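Long-range contact in inositol-3-phosphate synthase (Caenorhabditis elegans, PDB 1VKO), which belongs to the inositol-3-phosphate synthase family and binds nicotinamide-adenine-dinucleotide in a Rossmann-like domain: residues 157-170 and 182-196. Residues are numbered along the deposited sequence; the frame is centred on the assembly and turned at random.
Sequences SGWDISDSNLYEAM and EKLRPFMEPIVPLPS. With NAD (nicotinamide-adenine-dinucleotide), chain G.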
loop_
_atom_site.group_PDB
_atom_site.type_symbol
_atom_site.label_atom_id
_atom_site.label_comp_id
_atom_site.label_asym_id
_atom_site.label_seq_id
_atom_site.Cartn_x
_atom_site.Cartn_y
_atom_site.Cartn_z
ATOM N N SER A 157 37.542 -0.842 -17.271
ATOM C CA SER A 157 38.242 0.087 -16.411
ATOM C C SER A 157 37.370 1.366 -16.248
ATOM O O SER A 157 36.159 1.347 -16.539
ATOM C CB SER A 157 39.576 0.445 -17.046
ATOM O OG SER A 157 40.330 1.252 -16.162
ATOM N N GLY A 158 37.987 2.445 -15.781
ATOM C CA GLY A 158 37.377 3.729 -15.742
ATOM C C GLY A 158 37.950 4.641 -14.688
ATOM O O GLY A 158 39.065 4.430 -14.212
ATOM N N TRP A 159 37.165 5.663 -14.321
ATOM C CA TRP A 159 37.669 6.740 -13.478
ATOM C C TRP A 159 36.819 7.029 -12.254
ATOM O O TRP A 159 35.606 6.847 -12.269
ATOM C CB TRP A 159 37.739 8.012 -14.268
ATOM C CG TRP A 159 38.510 7.956 -15.548
ATOM C CD1 TRP A 159 39.821 8.310 -15.739
ATOM C CD2 TRP A 159 37.996 7.596 -16.831
ATOM N NE1 TRP A 159 40.152 8.154 -17.064
ATOM C CE2 TRP A 159 39.055 7.715 -17.755
ATOM C CE3 TRP A 159 36.749 7.146 -17.294
ATOM C CZ2 TRP A 159 38.896 7.431 -19.122
ATOM C CZ3 TRP A 159 36.581 6.902 -18.637
ATOM C CH2 TRP A 159 37.658 7.031 -19.541
ATOM N N ASP A 160 37.449 7.525 -11.205
ATOM C CA ASP A 160 36.686 7.969 -10.075
ATOM C C ASP A 160 37.416 9.022 -9.294
ATOM O O ASP A 160 38.597 8.863 -9.048
ATOM C CB ASP A 160 36.331 6.813 -9.161
ATOM C CG ASP A 160 34.991 7.032 -8.438
ATOM O OD1 ASP A 160 34.843 8.035 -7.740
ATOM O OD2 ASP A 160 34.025 6.261 -8.537
ATOM N N ILE A 161 36.704 10.090 -8.907
ATOM C CA ILE A 161 37.266 11.118 -8.027
ATOM C C ILE A 161 37.663 10.544 -6.647
ATOM O O ILE A 161 38.415 11.173 -5.904
ATOM C CB ILE A 161 36.313 12.314 -7.873
ATOM C CG1 ILE A 161 35.002 11.889 -7.180
ATOM C CG2 ILE A 161 36.052 12.976 -9.251
ATOM C CD1 ILE A 161 34.028 13.066 -6.771
ATOM N N SER A 162 37.173 9.348 -6.318
ATOM C CA SER A 162 37.563 8.655 -5.076
ATOM C C SER A 162 38.550 7.536 -5.373
ATOM O O SER A 162 38.297 6.707 -6.253
ATOM C CB SER A 162 36.357 8.032 -4.394
ATOM O OG SER A 162 36.816 7.334 -3.240
ATOM N N ASP A 163 39.653 7.477 -4.640
ATOM C CA ASP A 163 40.681 6.479 -4.990
ATOM C C ASP A 163 40.463 5.079 -4.408
ATOM O O ASP A 163 41.253 4.151 -4.701
ATOM C CB ASP A 163 42.105 6.990 -4.697
ATOM C CG ASP A 163 42.388 7.104 -3.229
ATOM O OD1 ASP A 163 41.427 7.064 -2.427
ATOM O OD2 ASP A 163 43.544 7.237 -2.785
ATOM N N SER A 164 39.418 4.925 -3.582
ATOM C CA SER A 164 39.047 3.637 -3.004
ATOM C C SER A 164 39.064 2.538 -4.042
ATOM O O SER A 164 38.529 2.719 -5.150
ATOM C CB SER A 164 37.657 3.713 -2.394
ATOM O OG SER A 164 37.637 4.676 -1.359
ATOM N N ASN A 165 39.669 1.408 -3.688
ATOM C CA ASN A 165 39.716 0.238 -4.575
ATOM C C ASN A 165 38.351 -0.441 -4.563
ATOM O O ASN A 165 37.599 -0.303 -3.605
ATOM C CB ASN A 165 40.790 -0.765 -4.107
ATOM C CG ASN A 165 40.479 -1.343 -2.745
ATOM O OD1 ASN A 165 39.587 -2.205 -2.604
ATOM N ND2 ASN A 165 41.165 -0.842 -1.723
ATOM N N LEU A 166 38.077 -1.227 -5.596
ATOM C CA LEU A 166 36.765 -1.789 -5.834
ATOM C C LEU A 166 36.277 -2.750 -4.764
ATOM O O LEU A 166 35.097 -3.121 -4.758
ATOM C CB LEU A 166 36.700 -2.425 -7.234
ATOM C CG LEU A 166 36.739 -1.437 -8.406
ATOM C CD1 LEU A 166 35.873 -1.889 -9.548
ATOM C CD2 LEU A 166 36.290 -0.047 -7.993
ATOM N N TYR A 167 37.172 -3.152 -3.860
ATOM C CA TYR A 167 36.766 -3.932 -2.694
ATOM C C TYR A 167 36.195 -3.011 -1.618
ATOM O O TYR A 167 35.092 -3.250 -1.136
ATOM C CB TYR A 167 37.907 -4.826 -2.184
ATOM C CG TYR A 167 37.671 -5.473 -0.829
ATOM C CD1 TYR A 167 36.683 -6.440 -0.648
ATOM C CD2 TYR A 167 38.428 -5.093 0.273
ATOM C CE1 TYR A 167 36.477 -7.017 0.609
ATOM C CE2 TYR A 167 38.234 -5.651 1.517
ATOM C CZ TYR A 167 37.259 -6.610 1.688
ATOM O OH TYR A 167 37.084 -7.151 2.947
ATOM N N GLU A 168 36.907 -1.935 -1.282
ATOM C CA GLU A 168 36.398 -0.936 -0.330
ATOM C C GLU A 168 35.150 -0.297 -0.884
ATOM O O GLU A 168 34.232 0.136 -0.138
ATOM C CB GLU A 168 37.405 0.181 -0.137
ATOM C CG GLU A 168 38.757 -0.187 0.447
ATOM C CD GLU A 168 39.707 1.018 0.482
ATOM O OE1 GLU A 168 39.979 1.624 -0.586
ATOM O OE2 GLU A 168 40.180 1.375 1.581
ATOM N N ALA A 169 35.143 -0.191 -2.207
ATOM C CA ALA A 169 34.014 0.302 -2.954
ATOM C C ALA A 169 32.731 -0.561 -2.788
ATOM O O ALA A 169 31.633 -0.048 -2.867
ATOM C CB ALA A 169 34.415 0.393 -4.413
ATOM N N MET A 170 32.888 -1.873 -2.634
ATOM C CA MET A 170 31.782 -2.793 -2.399
ATOM C C MET A 170 31.205 -2.672 -0.987
ATOM O O MET A 170 29.960 -2.760 -0.781
ATOM C CB MET A 170 32.251 -4.204 -2.555
ATOM C CG MET A 170 32.482 -4.663 -3.949
ATOM S SD MET A 170 32.752 -6.425 -3.773
ATOM C CE MET A 170 32.194 -6.795 -5.399
ATOM N N GLU A 182 33.631 -11.025 0.131
ATOM C CA GLU A 182 34.888 -11.747 0.432
ATOM C C GLU A 182 35.387 -12.606 -0.717
ATOM O O GLU A 182 36.540 -12.557 -1.049
ATOM C CB GLU A 182 34.798 -12.554 1.724
ATOM C CG GLU A 182 35.413 -11.840 2.927
ATOM C CD GLU A 182 34.918 -10.412 3.095
ATOM O OE1 GLU A 182 33.773 -10.204 3.592
ATOM O OE2 GLU A 182 35.689 -9.498 2.735
ATOM N N LYS A 183 34.512 -13.371 -1.334
ATOM C CA LYS A 183 34.860 -14.135 -2.518
ATOM C C LYS A 183 35.394 -13.246 -3.629
ATOM O O LYS A 183 36.346 -13.629 -4.335
ATOM C CB LYS A 183 33.618 -14.900 -3.008
ATOM C CG LYS A 183 33.357 -16.179 -2.203
ATOM C CD LYS A 183 32.052 -16.842 -2.584
ATOM C CE LYS A 183 32.043 -18.254 -2.052
ATOM N NZ LYS A 183 31.046 -19.121 -2.737
ATOM N N LEU A 184 34.778 -12.062 -3.808
ATOM C CA LEU A 184 35.209 -11.120 -4.854
ATOM C C LEU A 184 36.450 -10.288 -4.522
ATOM O O LEU A 184 37.021 -9.639 -5.404
ATOM C CB LEU A 184 34.083 -10.220 -5.260
ATOM C CG LEU A 184 32.940 -10.800 -6.083
ATOM C CD1 LEU A 184 31.939 -9.773 -6.006
ATOM C CD2 LEU A 184 33.371 -10.996 -7.537
ATOM N N ARG A 185 36.896 -10.347 -3.270
ATOM C CA ARG A 185 38.021 -9.541 -2.802
ATOM C C ARG A 185 39.332 -9.617 -3.666
ATOM O O ARG A 185 39.861 -8.575 -4.060
ATOM C CB ARG A 185 38.294 -9.821 -1.309
ATOM C CG ARG A 185 39.652 -9.361 -0.823
ATOM C CD ARG A 185 39.742 -9.172 0.695
ATOM N NE ARG A 185 40.679 -8.091 1.042
ATOM C CZ ARG A 185 41.006 -7.729 2.280
ATOM N NH1 ARG A 185 40.469 -8.350 3.312
ATOM N NH2 ARG A 185 41.879 -6.744 2.491
ATOM N N PRO A 186 39.868 -10.804 -3.962
ATOM C CA PRO A 186 41.123 -10.871 -4.737
ATOM C C PRO A 186 40.980 -10.398 -6.200
ATOM O O PRO A 186 41.979 -10.270 -6.910
ATOM C CB PRO A 186 41.487 -12.349 -4.674
ATOM C CG PRO A 186 40.215 -13.039 -4.498
ATOM C CD PRO A 186 39.375 -12.153 -3.609
ATOM N N PHE A 187 39.752 -10.124 -6.640
ATOM C CA PHE A 187 39.543 -9.642 -7.998
ATOM C C PHE A 187 39.333 -8.119 -8.017
ATOM O O PHE A 187 39.825 -7.414 -8.905
ATOM C CB PHE A 187 38.351 -10.342 -8.647
ATOM C CG PHE A 187 38.450 -11.849 -8.678
ATOM C CD1 PHE A 187 37.934 -12.614 -7.635
ATOM C CD2 PHE A 187 39.021 -12.505 -9.774
ATOM C CE1 PHE A 187 38.000 -14.007 -7.656
ATOM C CE2 PHE A 187 39.083 -13.883 -9.807
ATOM C CZ PHE A 187 38.574 -14.642 -8.744
ATOM N N MET A 188 38.611 -7.625 -7.019
ATOM C CA MET A 188 38.177 -6.244 -6.977
ATOM C C MET A 188 39.175 -5.393 -6.283
ATOM O O MET A 188 39.366 -4.236 -6.666
ATOM C CB MET A 188 36.878 -6.134 -6.200
ATOM C CG MET A 188 35.776 -6.864 -6.810
ATOM S SD MET A 188 35.168 -6.047 -8.291
ATOM C CE MET A 188 33.995 -4.873 -7.552
ATOM N N GLU A 189 39.803 -5.950 -5.245
ATOM C CA GLU A 189 40.742 -5.173 -4.429
ATOM C C GLU A 189 41.892 -4.528 -5.231
ATOM O O GLU A 189 42.200 -3.366 -5.004
ATOM C CB GLU A 189 41.251 -5.969 -3.200
ATOM C CG GLU A 189 42.052 -5.129 -2.207
ATOM C CD GLU A 189 42.423 -5.850 -0.922
ATOM O OE1 GLU A 189 42.714 -7.080 -0.958
ATOM O OE2 GLU A 189 42.420 -5.170 0.131
ATOM N N PRO A 190 42.546 -5.263 -6.139
ATOM C CA PRO A 190 43.600 -4.661 -6.978
ATOM C C PRO A 190 43.116 -3.499 -7.838
ATOM O O PRO A 190 43.943 -2.761 -8.340
ATOM C CB PRO A 190 44.012 -5.822 -7.897
ATOM C CG PRO A 190 43.715 -7.019 -7.116
ATOM C CD PRO A 190 42.426 -6.712 -6.412
ATOM N N ILE A 191 41.806 -3.342 -8.032
ATOM C CA ILE A 191 41.329 -2.313 -8.956
ATOM C C ILE A 191 41.126 -0.962 -8.269
ATOM O O ILE A 191 40.299 -0.813 -7.389
ATOM C CB ILE A 191 40.069 -2.746 -9.718
ATOM C CG1 ILE A 191 40.177 -4.196 -10.192
ATOM C CG2 ILE A 191 39.841 -1.829 -10.923
ATOM C CD1 ILE A 191 38.850 -4.761 -10.713
ATOM N N VAL A 192 41.939 0.004 -8.652
ATOM C CA VAL A 192 41.824 1.361 -8.152
ATOM C C VAL A 192 41.562 2.233 -9.372
ATOM O O VAL A 192 42.370 2.230 -10.302
ATOM C CB VAL A 192 43.111 1.812 -7.449
ATOM C CG1 VAL A 192 43.038 3.308 -7.131
ATOM C CG2 VAL A 192 43.317 1.014 -6.158
ATOM N N PRO A 193 40.441 2.957 -9.390
ATOM C CA PRO A 193 40.078 3.770 -10.558
ATOM C C PRO A 193 41.091 4.860 -10.841
ATOM O O PRO A 193 41.725 5.362 -9.918
ATOM C CB PRO A 193 38.766 4.419 -10.123
ATOM C CG PRO A 193 38.222 3.502 -9.075
ATOM C CD PRO A 193 39.423 3.056 -8.317
ATOM N N LEU A 194 41.234 5.211 -12.118
ATOM C CA LEU A 194 42.053 6.355 -12.538
ATOM C C LEU A 194 41.494 7.665 -11.954
ATOM O O LEU A 194 40.329 7.749 -11.630
ATOM C CB LEU A 194 42.152 6.409 -14.076
ATOM C CG LEU A 194 42.536 5.103 -14.807
ATOM C CD1 LEU A 194 42.361 5.234 -16.294
ATOM C CD2 LEU A 194 43.942 4.697 -14.501
ATOM N N PRO A 195 42.339 8.665 -11.743
ATOM C CA PRO A 195 41.842 9.973 -11.304
ATOM C C PRO A 195 40.999 10.644 -12.363
ATOM O O PRO A 195 41.179 10.388 -13.554
ATOM C CB PRO A 195 43.117 10.770 -10.997
ATOM C CG PRO A 195 44.217 10.034 -11.629
ATOM C CD PRO A 195 43.811 8.602 -11.816
ATOM N N SER A 196 40.021 11.431 -11.931
ATOM C CA SER A 196 39.087 12.029 -12.870
ATOM C C SER A 196 39.118 13.536 -12.824
ATOM O O SER A 196 39.835 14.139 -12.031
ATOM C CB SER A 196 37.651 11.562 -12.584
ATOM O OG SER A 196 36.927 11.484 -13.799
HETATM P PA NAD G . 27.243 6.514 -6.530
HETATM O O1A NAD G . 27.483 7.685 -5.703
HETATM O O2A NAD G . 27.358 5.312 -5.687
HETATM O O5B NAD G . 28.279 6.563 -7.730
HETATM C C5B NAD G . 28.854 7.774 -8.117
HETATM C C4B NAD G . 30.356 7.566 -8.177
HETATM O O4B NAD G . 30.887 8.450 -9.138
HETATM C C3B NAD G . 31.032 7.886 -6.875
HETATM O O3B NAD G . 32.091 6.945 -6.792
HETATM C C2B NAD G . 31.682 9.227 -7.064
HETATM O O2B NAD G . 32.974 9.091 -6.475
HETATM C C1B NAD G . 31.860 9.282 -8.578
HETATM N N9A NAD G . 31.959 10.595 -9.265
HETATM C C8A NAD G . 31.315 11.769 -9.018
HETATM N N7A NAD G . 31.758 12.690 -9.903
HETATM C C5A NAD G . 32.681 12.152 -10.722
HETATM C C6A NAD G . 33.474 12.654 -11.769
HETATM N N6A NAD G . 33.469 13.941 -12.154
HETATM N N1A NAD G . 34.359 11.807 -12.386
HETATM C C2A NAD G . 34.491 10.514 -11.973
HETATM N N3A NAD G . 33.745 10.063 -10.932
HETATM C C4A NAD G . 32.839 10.845 -10.308
HETATM O O3 NAD G . 25.809 6.584 -7.284
HETATM P PN NAD G . 25.282 5.331 -8.113
HETATM O O1N NAD G . 26.476 4.548 -8.527
HETATM O O2N NAD G . 24.242 4.681 -7.311
HETATM O O5D NAD G . 24.705 5.931 -9.505
HETATM C C5D NAD G . 25.453 6.869 -10.260
HETATM C C4D NAD G . 24.608 7.723 -11.224
HETATM O O4D NAD G . 23.720 6.911 -11.952
HETATM C C3D NAD G . 23.753 8.792 -10.532
HETATM O O3D NAD G . 23.794 9.962 -11.300
HETATM C C2D NAD G . 22.348 8.270 -10.691
HETATM O O2D NAD G . 21.338 9.261 -10.794
HETATM C C1D NAD G . 22.458 7.539 -12.002
HETATM N N1N NAD G . 21.298 6.657 -12.055
HETATM C C2N NAD G . 21.152 5.670 -11.131
HETATM C C3N NAD G . 20.034 4.869 -11.186
HETATM C C7N NAD G . 20.108 3.601 -10.423
HETATM O O7N NAD G . 21.277 3.433 -9.643
HETATM N N7N NAD G . 19.122 2.700 -10.519
HETATM C C4N NAD G . 19.060 5.045 -12.188
HETATM C C5N NAD G . 19.218 6.063 -13.103
HETATM C C6N NAD G . 20.354 6.884 -13.026
#
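Trp159 and Leu194 form the single backbone bridge of this contact, at the adenosine end of the NAD site in a Rossmann-type domain. Two bonds define it: Leu194 N donates to Gly158 O, and Asp160 N donates to Leu194 O at 2.9 Å, nearly straight at 167°. Beyond the bridge Asp160 turns its carboxylate to the adenosine ribose, OD2 accepting from NAD O3B at 2.7 Å and OD1 from O2B. This is the place of the acidic residue after the second strand in NAD-binding Rossmann folds. The adenine is held from 182-196, where Ser196 OG donates to NAD N1A (2.9 Å), while Ile161 CG2 lies 3.6 Å from NAD C6A.

Farther along, Leu166 N donates to Ile191 O at 2.9 Å, and Leu166 CG packs on Ile191 CB. Asn165 OD1 caps the following turn, accepting from Tyr167 N and Glu168 N; Glu168 OE1 takes Asn165 N in return, completing a capping box. With CG anti to the backbone N (chi1 169°), the Tyr167 ring lies against Arg185, whose CD makes a CH-pi contact over one face (3.9 Å from CD to the ring centroid); the guanidinium continues over that face toward CE2, its plane 13° from the ring's. Glu189 grips that guanidinium side-on through NE and NH2, which fixes its rotation. At the ring's edge Tyr167 OH donates to Glu182 OE2 (2.7 Å), the carboxylate almost perpendicular to the ring.

Strand 154-159 is an outer strand of the parallel sheet, beside 77-82. Helix 87-100 packs against Leu166, Leu184 and Met188, whereas helix 220-238 meets Trp159, whose NE1 is hydrogen-bonded to Asp230.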